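Local coordinates for protein 2,5-dihydroxypyridine 5,6-dioxygenase (Pseudomonas putida KT2440, PDB 7CUP) that catalyses the iron-dependent, oxygen-consuming ring cleavage of 2,5-dihydroxypyridine between carbons 5 and 6 to give N-formylmaleamate in aerobic nicotinate degradation, at residues G77-T82 / M101-S106; V142-T147 / P344-A349; K150-L155 / I328-K333. All blocks are in the same frame, centred on the assembly; numbering follows the deposited sequence.

Interaction 1 of 3, residues G77-T82 / M101-S106; sequences GDTALT and MMLLHS
L81 and L103 meet with their side chains crossed at about a right angle, methyl against methyl: L81 CD1 lies 3.6 Å from L103 CD1, while L81 CG rests against the other branch, L103 CD2. A80 adds a second apolar touch, its CB facing the end of M101. The M101 chain bends at chi3 (-88°), which turns CE toward the loop and leaves it 3.8 Å from A80 CB. T79 splits its branches between two tasks. Its CG2 faces L104, 4.1 Å from L104 CB. Its OG1, standing between the backbone N and the carbonyl carbon (chi1 79°), accepts a bond from L81 N at 3.1 Å, an ST turn. T79 to T82 form a type I β-turn closed by T82 N to T79 O, and T82 OG1 takes the T79 N-H almost straight (3.0 Å, 170°). An apolar contact with no hydrogen bond across it is thus presented by a turn fastened from within. An alanine in place of T79 would probably leave L81 N without its side-chain acceptor and open a gap beside L104 CB, giving the turn more freedom to shift. The contact joins two loops of the domain built on the parallel sheet, one leading into helix 85-92 and the other running from strand 96-99 to helix 107-114. D99 receives the backbone N-H groups of M101, M102 and L103, S106 OG caps the helix at Q109 N, and L81 also reaches I112 on that helix, while L103 leans on L30 of strand 26-31.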
loop_
_atom_site.group_PDB
_atom_site.type_symbol
_atom_site.label_atom_id
_atom_site.label_comp_id
_atom_site.label_asym_id
_atom_site.label_seq_id
_atom_site.Cartn_x
_atom_site.Cartn_y
_atom_site.Cartn_z
ATOM N N GLY A 77 32.478 0.759 -0.356
ATOM C CA GLY A 77 32.911 1.922 0.426
ATOM C C GLY A 77 32.363 1.871 1.827
ATOM O O GLY A 77 32.259 0.775 2.387
ATOM N N ASP A 78 32.024 3.046 2.349
ATOM C CA ASP A 78 31.291 3.201 3.617
ATOM C C ASP A 78 29.965 2.476 3.438
ATOM O O ASP A 78 29.610 2.097 2.298
ATOM C CB ASP A 78 31.158 4.679 3.988
ATOM C CG ASP A 78 32.497 5.333 4.281
ATOM O OD1 ASP A 78 33.496 4.611 4.377
ATOM O OD2 ASP A 78 32.535 6.564 4.373
ATOM N N THR A 79 29.326 2.197 4.555
ATOM C CA THR A 79 27.997 1.562 4.638
ATOM C C THR A 79 27.161 2.364 5.631
ATOM O O THR A 79 27.667 3.346 6.217
ATOM C CB THR A 79 28.081 0.076 5.048
ATOM O OG1 THR A 79 28.287 -0.060 6.461
ATOM C CG2 THR A 79 29.165 -0.689 4.324
ATOM N N ALA A 80 25.942 1.909 5.869
ATOM C CA ALA A 80 24.999 2.585 6.769
ATOM C C ALA A 80 25.533 2.447 8.194
ATOM O O ALA A 80 25.150 3.243 9.044
ATOM C CB ALA A 80 23.612 2.032 6.577
ATOM N N LEU A 81 26.473 1.539 8.432
ATOM C CA LEU A 81 27.082 1.392 9.776
ATOM C C LEU A 81 28.211 2.383 9.997
ATOM O O LEU A 81 28.581 2.573 11.179
ATOM C CB LEU A 81 27.586 -0.037 9.960
ATOM C CG LEU A 81 26.490 -1.057 10.237
ATOM C CD1 LEU A 81 27.123 -2.376 10.602
ATOM C CD2 LEU A 81 25.539 -0.587 11.335
ATOM N N THR A 82 28.761 2.994 8.953
ATOM C CA THR A 82 29.949 3.868 9.139
ATOM C C THR A 82 29.539 5.017 10.061
ATOM O O THR A 82 28.538 5.652 9.738
ATOM C CB THR A 82 30.531 4.385 7.821
ATOM O OG1 THR A 82 30.763 3.218 7.023
ATOM C CG2 THR A 82 31.803 5.180 8.031
ATOM N N MET A 101 19.646 -6.191 3.668
ATOM C CA MET A 101 20.027 -4.890 3.040
ATOM C C MET A 101 21.457 -4.918 2.463
ATOM O O MET A 101 21.798 -3.934 1.775
ATOM C CB MET A 101 19.884 -3.717 4.018
ATOM C CG MET A 101 20.982 -3.600 5.037
ATOM S SD MET A 101 20.825 -2.077 6.033
ATOM C CE MET A 101 21.726 -0.910 5.037
ATOM N N MET A 102 22.262 -5.957 2.751
ATOM C CA MET A 102 23.590 -6.207 2.123
ATOM C C MET A 102 24.597 -5.244 2.737
ATOM O O MET A 102 25.022 -4.322 2.044
ATOM C CB MET A 102 23.545 -5.978 0.610
ATOM C CG MET A 102 23.722 -7.211 -0.211
ATOM S SD MET A 102 25.434 -7.689 -0.271
ATOM C CE MET A 102 26.023 -6.589 -1.549
ATOM N N LEU A 103 24.884 -5.423 4.021
ATOM C CA LEU A 103 25.991 -4.741 4.719
ATOM C C LEU A 103 27.266 -5.281 4.100
ATOM O O LEU A 103 27.563 -6.453 4.337
ATOM C CB LEU A 103 26.002 -5.092 6.209
ATOM C CG LEU A 103 25.047 -4.336 7.108
ATOM C CD1 LEU A 103 25.335 -4.743 8.538
ATOM C CD2 LEU A 103 25.164 -2.828 6.932
ATOM N N LEU A 104 27.987 -4.461 3.361
ATOM C CA LEU A 104 29.251 -4.902 2.740
ATOM C C LEU A 104 30.260 -5.200 3.859
ATOM O O LEU A 104 30.108 -4.608 4.985
ATOM C CB LEU A 104 29.695 -3.801 1.782
ATOM C CG LEU A 104 28.839 -3.667 0.529
ATOM C CD1 LEU A 104 29.532 -2.757 -0.473
ATOM C CD2 LEU A 104 28.545 -5.029 -0.099
ATOM N N HIS A 105 31.180 -6.144 3.615
ATOM C CA HIS A 105 32.278 -6.472 4.564
ATOM C C HIS A 105 32.925 -5.143 4.961
ATOM O O HIS A 105 33.218 -4.365 4.080
ATOM C CB HIS A 105 33.252 -7.504 3.966
ATOM C CG HIS A 105 32.677 -8.878 3.815
ATOM N ND1 HIS A 105 31.312 -9.125 3.837
ATOM C CD2 HIS A 105 33.269 -10.073 3.593
ATOM C CE1 HIS A 105 31.095 -10.411 3.645
ATOM N NE2 HIS A 105 32.275 -11.017 3.496
ATOM N N SER A 106 33.024 -4.830 6.247
ATOM C CA SER A 106 33.503 -3.508 6.713
ATOM C C SER A 106 34.112 -3.659 8.092
ATOM O O SER A 106 33.845 -4.647 8.775
ATOM C CB SER A 106 32.387 -2.525 6.701
ATOM O OG SER A 106 31.337 -2.938 7.561
#

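Interaction 2 of 3, residues V142-T147 / P344-A349; sequences VLAAET and PEESRA
S347 OG stands between the backbone N and the carbonyl carbon (chi1 90°) and donates to P344 O at 2.8 Å, while S347 CB lies against the helix backbone, 4.2 Å from A145 N. E346 CG stands anti to its carbonyl carbon, and the chain bends at chi2; of its side chain, CB does the touching, 4.1 Å from A144 CB. P344 follows a cis peptide bond, and its ring meets the helix at two atoms. CG comes within 3.2 Å of A144 O, and CD lies 3.9 Å from A145 CA. A144 O also receives the hydroxyl of T147 at 2.9 Å, with T147 OG1 tilted 28° from the carbonyl plane. The same oxygen therefore has a polar partner on its own helix and the proline ring carbon packed close beside it.

The motif is a short 3-10 turn, residues 345-347, laid on the small-residue face of an α-helix. Two alanines in succession keep that face low, and the backbones approach to 5.5 Å between A144 CA and S347 CA. S347 N is a second donor to the proline carbonyl that already takes the serine hydroxyl, and R348 N bonds E345 O; both are bonds internal to the turn. R348 NE forms a salt bridge with E345 OE1 within the same segment.

No hydrogen bond links the two segments themselves, but the helix reaches the tail from one turn earlier. R140 NH1 donates to E346 O and R141 NH1 to S347 O, the carbonyls at the end of the 3-10 segment. L270 packs against both A145 and S347, while V142 and E146 touch T176 of strand 175-177.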
loop_
_atom_site.group_PDB
_atom_site.type_symbol
_atom_site.label_atom_id
_atom_site.label_comp_id
_atom_site.label_asym_id
_atom_site.label_seq_id
_atom_site.Cartn_x
_atom_site.Cartn_y
_atom_site.Cartn_z
ATOM N N VAL A 142 32.023 -28.495 1.499
ATOM C CA VAL A 142 32.806 -27.222 1.462
ATOM C C VAL A 142 33.957 -27.267 2.484
ATOM O O VAL A 142 35.052 -26.717 2.175
ATOM C CB VAL A 142 31.888 -26.008 1.692
ATOM C CG1 VAL A 142 32.673 -24.729 1.959
ATOM C CG2 VAL A 142 30.915 -25.845 0.532
ATOM N N LEU A 143 33.699 -27.800 3.683
ATOM C CA LEU A 143 34.730 -27.944 4.744
ATOM C C LEU A 143 35.800 -28.959 4.298
ATOM O O LEU A 143 36.984 -28.709 4.597
ATOM C CB LEU A 143 34.072 -28.422 6.033
ATOM C CG LEU A 143 33.162 -27.433 6.744
ATOM C CD1 LEU A 143 32.982 -27.887 8.183
ATOM C CD2 LEU A 143 33.696 -26.007 6.673
ATOM N N ALA A 144 35.405 -30.054 3.630
ATOM C CA ALA A 144 36.342 -31.032 3.021
ATOM C C ALA A 144 37.263 -30.311 2.020
ATOM O O ALA A 144 38.504 -30.532 2.038
ATOM C CB ALA A 144 35.584 -32.163 2.382
ATOM N N ALA A 145 36.722 -29.421 1.191
ATOM C CA ALA A 145 37.539 -28.625 0.243
ATOM C C ALA A 145 38.452 -27.701 1.037
ATOM O O ALA A 145 39.620 -27.519 0.633
ATOM C CB ALA A 145 36.677 -27.831 -0.709
ATOM N N GLU A 146 37.929 -27.128 2.115
ATOM C CA GLU A 146 38.665 -26.145 2.941
ATOM C C GLU A 146 39.918 -26.807 3.529
ATOM O O GLU A 146 40.945 -26.116 3.579
ATOM C CB GLU A 146 37.784 -25.570 4.048
ATOM C CG GLU A 146 38.488 -24.512 4.907
ATOM C CD GLU A 146 37.755 -24.140 6.190
ATOM O OE1 GLU A 146 36.933 -24.958 6.646
ATOM O OE2 GLU A 146 37.994 -23.032 6.727
ATOM N N THR A 147 39.846 -28.066 3.969
ATOM C CA THR A 147 40.979 -28.752 4.667
ATOM C C THR A 147 42.175 -28.850 3.691
ATOM O O THR A 147 43.319 -28.590 4.136
ATOM C CB THR A 147 40.562 -30.087 5.314
ATOM O OG1 THR A 147 40.184 -31.018 4.304
ATOM C CG2 THR A 147 39.423 -29.978 6.306
ATOM N N PRO A 344 38.709 -32.630 -3.054
ATOM C CA PRO A 344 38.612 -33.940 -2.427
ATOM C C PRO A 344 37.423 -34.755 -2.923
ATOM O O PRO A 344 36.433 -34.191 -3.381
ATOM C CB PRO A 344 38.340 -33.690 -0.930
ATOM C CG PRO A 344 38.595 -32.222 -0.714
ATOM C CD PRO A 344 38.506 -31.556 -2.074
ATOM N N GLU A 345 37.536 -36.065 -2.748
ATOM C CA GLU A 345 36.456 -37.026 -3.062
ATOM C C GLU A 345 35.198 -36.684 -2.253
ATOM O O GLU A 345 34.097 -36.727 -2.848
ATOM C CB GLU A 345 36.913 -38.451 -2.762
ATOM C CG GLU A 345 35.928 -39.487 -3.260
ATOM C CD GLU A 345 35.641 -39.336 -4.742
ATOM O OE1 GLU A 345 34.477 -39.538 -5.145
ATOM O OE2 GLU A 345 36.589 -38.997 -5.484
ATOM N N GLU A 346 35.366 -36.365 -0.963
ATOM C CA GLU A 346 34.276 -36.100 0.021
ATOM C C GLU A 346 33.609 -34.741 -0.274
ATOM O O GLU A 346 32.581 -34.466 0.350
ATOM C CB GLU A 346 34.786 -36.094 1.473
ATOM C CG GLU A 346 35.700 -37.258 1.855
ATOM C CD GLU A 346 37.190 -36.960 1.706
ATOM O OE1 GLU A 346 37.894 -37.742 1.030
ATOM O OE2 GLU A 346 37.639 -35.922 2.242
ATOM N N SER A 347 34.188 -33.922 -1.163
ATOM C CA SER A 347 33.684 -32.585 -1.545
ATOM C C SER A 347 32.785 -32.673 -2.786
ATOM O O SER A 347 32.117 -31.670 -3.098
ATOM C CB SER A 347 34.810 -31.644 -1.780
ATOM O OG SER A 347 35.206 -31.697 -3.142
ATOM N N ARG A 348 32.740 -33.819 -3.466
ATOM C CA ARG A 348 32.050 -33.941 -4.779
ATOM C C ARG A 348 30.553 -34.174 -4.548
ATOM O O ARG A 348 30.179 -34.711 -3.475
ATOM C CB ARG A 348 32.719 -35.026 -5.627
ATOM C CG ARG A 348 34.240 -35.002 -5.523
ATOM C CD ARG A 348 34.945 -35.723 -6.648
ATOM N NE ARG A 348 34.110 -36.793 -7.150
ATOM C CZ ARG A 348 34.097 -37.232 -8.397
ATOM N NH1 ARG A 348 34.903 -36.715 -9.312
ATOM N NH2 ARG A 348 33.271 -38.211 -8.715
ATOM N N ALA A 349 29.733 -33.781 -5.529
ATOM C CA ALA A 349 28.271 -33.571 -5.401
ATOM C C ALA A 349 27.566 -34.880 -5.034
ATOM O O ALA A 349 27.677 -35.811 -5.827
ATOM C CB ALA A 349 27.742 -33.003 -6.692
#

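Interaction 3 of 3, residues K150-L155 / I328-K333; sequences KQARSL and IYLDDK
D331 reaches across to R153 with both carboxylate oxygens. R153 N is shared between their syn lone pairs, 3.0 Å from D331 OD2 and 3.2 Å from D331 OD1. S154 N adds a weak bond to OD2, so successive N-H groups converge on one carboxylate. In return D331 N donates to S154 O at 2.8 Å, nearly straight (168°). Beside these bonds A152 CB sits against L330, 3.8 Å from L330 CB and as near to its CD2. With CG anti to its backbone N (chi1 177°), L155 brings that carbon to 4.3 Å from I328 CG2.

These exchanges occur where a β-hairpin meets a third strand. L330 and K333 bond each other in both directions, closing a two-residue turn in which D331 takes a positive phi (50°), close to the first corner of a type II' turn. L155 and L330 form an antiparallel non-hydrogen-bonded pair, and L155 CA comes 3.1 Å from Y329 O in a CA-H...O contact. Strand 154-158, a short link after helix 136-151, thus lies beside 327-330 in the antiparallel sheet.

A water adds a further link, donating to D331 O and lying 2.6 Å from S154 OG. The guanidinium of R153 takes no part: its NH1 is 6.4 Å from D331 OD2, although the opposite charges may still attract weakly. Farther out, R153 and L155 make backbone hydrogen bonds with L169 and A167, at and just beyond strand 164-168, the neighbour on the other side, while F299 packs on L155 and I328, and W268 on I328 and L330.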
loop_
_atom_site.group_PDB
_atom_site.type_symbol
_atom_site.label_atom_id
_atom_site.label_comp_id
_atom_site.label_asym_id
_atom_site.label_seq_id
_atom_site.Cartn_x
_atom_site.Cartn_y
_atom_site.Cartn_z
ATOM N N LYS A 150 43.568 -25.022 2.923
ATOM C CA LYS A 150 44.237 -24.300 4.050
ATOM C C LYS A 150 45.744 -24.584 4.042
ATOM O O LYS A 150 46.526 -23.629 4.282
ATOM C CB LYS A 150 43.628 -24.673 5.405
ATOM C CG LYS A 150 42.393 -23.865 5.767
ATOM C CD LYS A 150 41.624 -24.439 6.932
ATOM C CE LYS A 150 42.049 -23.831 8.247
ATOM N NZ LYS A 150 41.551 -24.624 9.390
ATOM N N GLN A 151 46.130 -25.825 3.743
ATOM C CA GLN A 151 47.552 -26.266 3.736
ATOM C C GLN A 151 48.239 -25.987 2.373
ATOM O O GLN A 151 49.486 -25.920 2.373
ATOM C CB GLN A 151 47.653 -27.714 4.234
ATOM C CG GLN A 151 46.782 -28.736 3.512
ATOM C CD GLN A 151 47.305 -29.110 2.146
ATOM O OE1 GLN A 151 47.917 -28.302 1.445
ATOM N NE2 GLN A 151 47.058 -30.351 1.754
ATOM N N ALA A 152 47.508 -25.793 1.260
ATOM C CA ALA A 152 48.094 -25.565 -0.090
ATOM C C ALA A 152 49.087 -24.409 -0.002
ATOM O O ALA A 152 48.857 -23.506 0.812
ATOM C CB ALA A 152 47.035 -25.273 -1.133
ATOM N N ARG A 153 50.150 -24.444 -0.806
ATOM C CA ARG A 153 51.247 -23.437 -0.766
ATOM C C ARG A 153 51.152 -22.519 -1.989
ATOM O O ARG A 153 51.655 -21.365 -1.909
ATOM C CB ARG A 153 52.603 -24.149 -0.668
ATOM C CG ARG A 153 52.954 -24.619 0.737
ATOM C CD ARG A 153 53.211 -23.448 1.678
ATOM N NE ARG A 153 54.625 -23.154 1.942
ATOM C CZ ARG A 153 55.401 -22.286 1.274
ATOM N NH1 ARG A 153 54.938 -21.603 0.238
ATOM N NH2 ARG A 153 56.661 -22.114 1.647
ATOM N N SER A 154 50.545 -23.026 -3.068
ATOM C CA SER A 154 50.224 -22.289 -4.317
ATOM C C SER A 154 48.872 -22.765 -4.874
ATOM O O SER A 154 48.513 -23.964 -4.681
ATOM C CB SER A 154 51.302 -22.480 -5.341
ATOM O OG SER A 154 51.175 -23.758 -5.956
ATOM N N LEU A 155 48.166 -21.875 -5.581
ATOM C CA LEU A 155 47.027 -22.255 -6.456
ATOM C C LEU A 155 47.429 -21.989 -7.911
ATOM O O LEU A 155 48.072 -20.945 -8.162
ATOM C CB LEU A 155 45.772 -21.474 -6.038
ATOM C CG LEU A 155 44.524 -21.699 -6.898
ATOM C CD1 LEU A 155 43.260 -21.458 -6.088
ATOM C CD2 LEU A 155 44.537 -20.806 -8.129
ATOM N N ILE A 328 42.204 -26.596 -12.082
ATOM C CA ILE A 328 42.644 -25.857 -10.865
ATOM C C ILE A 328 43.501 -26.799 -10.026
ATOM O O ILE A 328 43.002 -27.925 -9.673
ATOM C CB ILE A 328 41.454 -25.326 -10.044
ATOM C CG1 ILE A 328 40.407 -24.624 -10.913
ATOM C CG2 ILE A 328 41.977 -24.425 -8.936
ATOM C CD1 ILE A 328 39.136 -24.274 -10.162
ATOM N N TYR A 329 44.697 -26.323 -9.671
ATOM C CA TYR A 329 45.688 -27.072 -8.853
ATOM C C TYR A 329 46.001 -26.333 -7.557
ATOM O O TYR A 329 46.193 -25.079 -7.561
ATOM C CB TYR A 329 46.996 -27.283 -9.620
ATOM C CG TYR A 329 46.808 -28.043 -10.895
ATOM C CD1 TYR A 329 46.560 -27.379 -12.086
ATOM C CD2 TYR A 329 46.844 -29.421 -10.905
ATOM C CE1 TYR A 329 46.365 -28.075 -13.265
ATOM C CE2 TYR A 329 46.652 -30.132 -12.076
ATOM C CZ TYR A 329 46.410 -29.455 -13.253
ATOM O OH TYR A 329 46.204 -30.155 -14.397
ATOM N N LEU A 330 46.091 -27.132 -6.494
ATOM C CA LEU A 330 46.707 -26.775 -5.197
ATOM C C LEU A 330 48.077 -27.462 -5.131
ATOM O O LEU A 330 48.123 -28.715 -5.156
ATOM C CB LEU A 330 45.786 -27.257 -4.075
ATOM C CG LEU A 330 44.423 -26.574 -4.034
ATOM C CD1 LEU A 330 43.635 -27.032 -2.816
ATOM C CD2 LEU A 330 44.584 -25.050 -4.059
ATOM N N ASP A 331 49.149 -26.672 -5.113
ATOM C CA ASP A 331 50.501 -27.201 -5.416
ATOM C C ASP A 331 50.360 -27.975 -6.734
ATOM O O ASP A 331 49.915 -27.341 -7.719
ATOM C CB ASP A 331 51.009 -27.939 -4.182
ATOM C CG ASP A 331 50.949 -27.016 -2.979
ATOM O OD1 ASP A 331 50.331 -27.388 -2.003
ATOM O OD2 ASP A 331 51.473 -25.899 -3.069
ATOM N N ASP A 332 50.640 -29.279 -6.789
ATOM C CA ASP A 332 50.470 -30.019 -8.072
ATOM C C ASP A 332 49.407 -31.101 -7.885
ATOM O O ASP A 332 49.489 -32.127 -8.559
ATOM C CB ASP A 332 51.807 -30.504 -8.647
ATOM C CG ASP A 332 52.762 -31.043 -7.604
ATOM O OD1 ASP A 332 52.268 -31.689 -6.656
ATOM O OD2 ASP A 332 53.985 -30.798 -7.744
ATOM N N LYS A 333 48.416 -30.830 -7.037
ATOM C CA LYS A 333 47.198 -31.657 -6.858
ATOM C C LYS A 333 46.003 -30.895 -7.442
ATOM O O LYS A 333 45.674 -29.802 -6.929
ATOM C CB LYS A 333 47.009 -31.980 -5.374
ATOM C CG LYS A 333 45.765 -32.792 -5.028
ATOM C CD LYS A 333 45.719 -34.183 -5.655
ATOM C CE LYS A 333 44.576 -35.036 -5.144
ATOM N NZ LYS A 333 44.472 -34.974 -3.664
HETATM O O HOH W 1 50.494 -24.690 -8.302
#

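Overall arrangement
Interactions 2 and 3 work on one side of the chain's centre, about 14 Å apart between centres, and both draw on helix 136-151: residues 142-147 receive the C-terminal tail, and 150-155 lead into the sheet. Interaction 3 is nested within the chain loop that interaction 2 closes. Interaction 1 lies on the opposite side, about 31 and 33 Å from them by centres, and comes earlier in the sequence. The iron, bound by H265, S302, H318 and D320, is about 10 Å from the L104 side chain of interaction 1 and about 14 Å from that of L155 in interaction 3; interaction 2 is remote from the metal site.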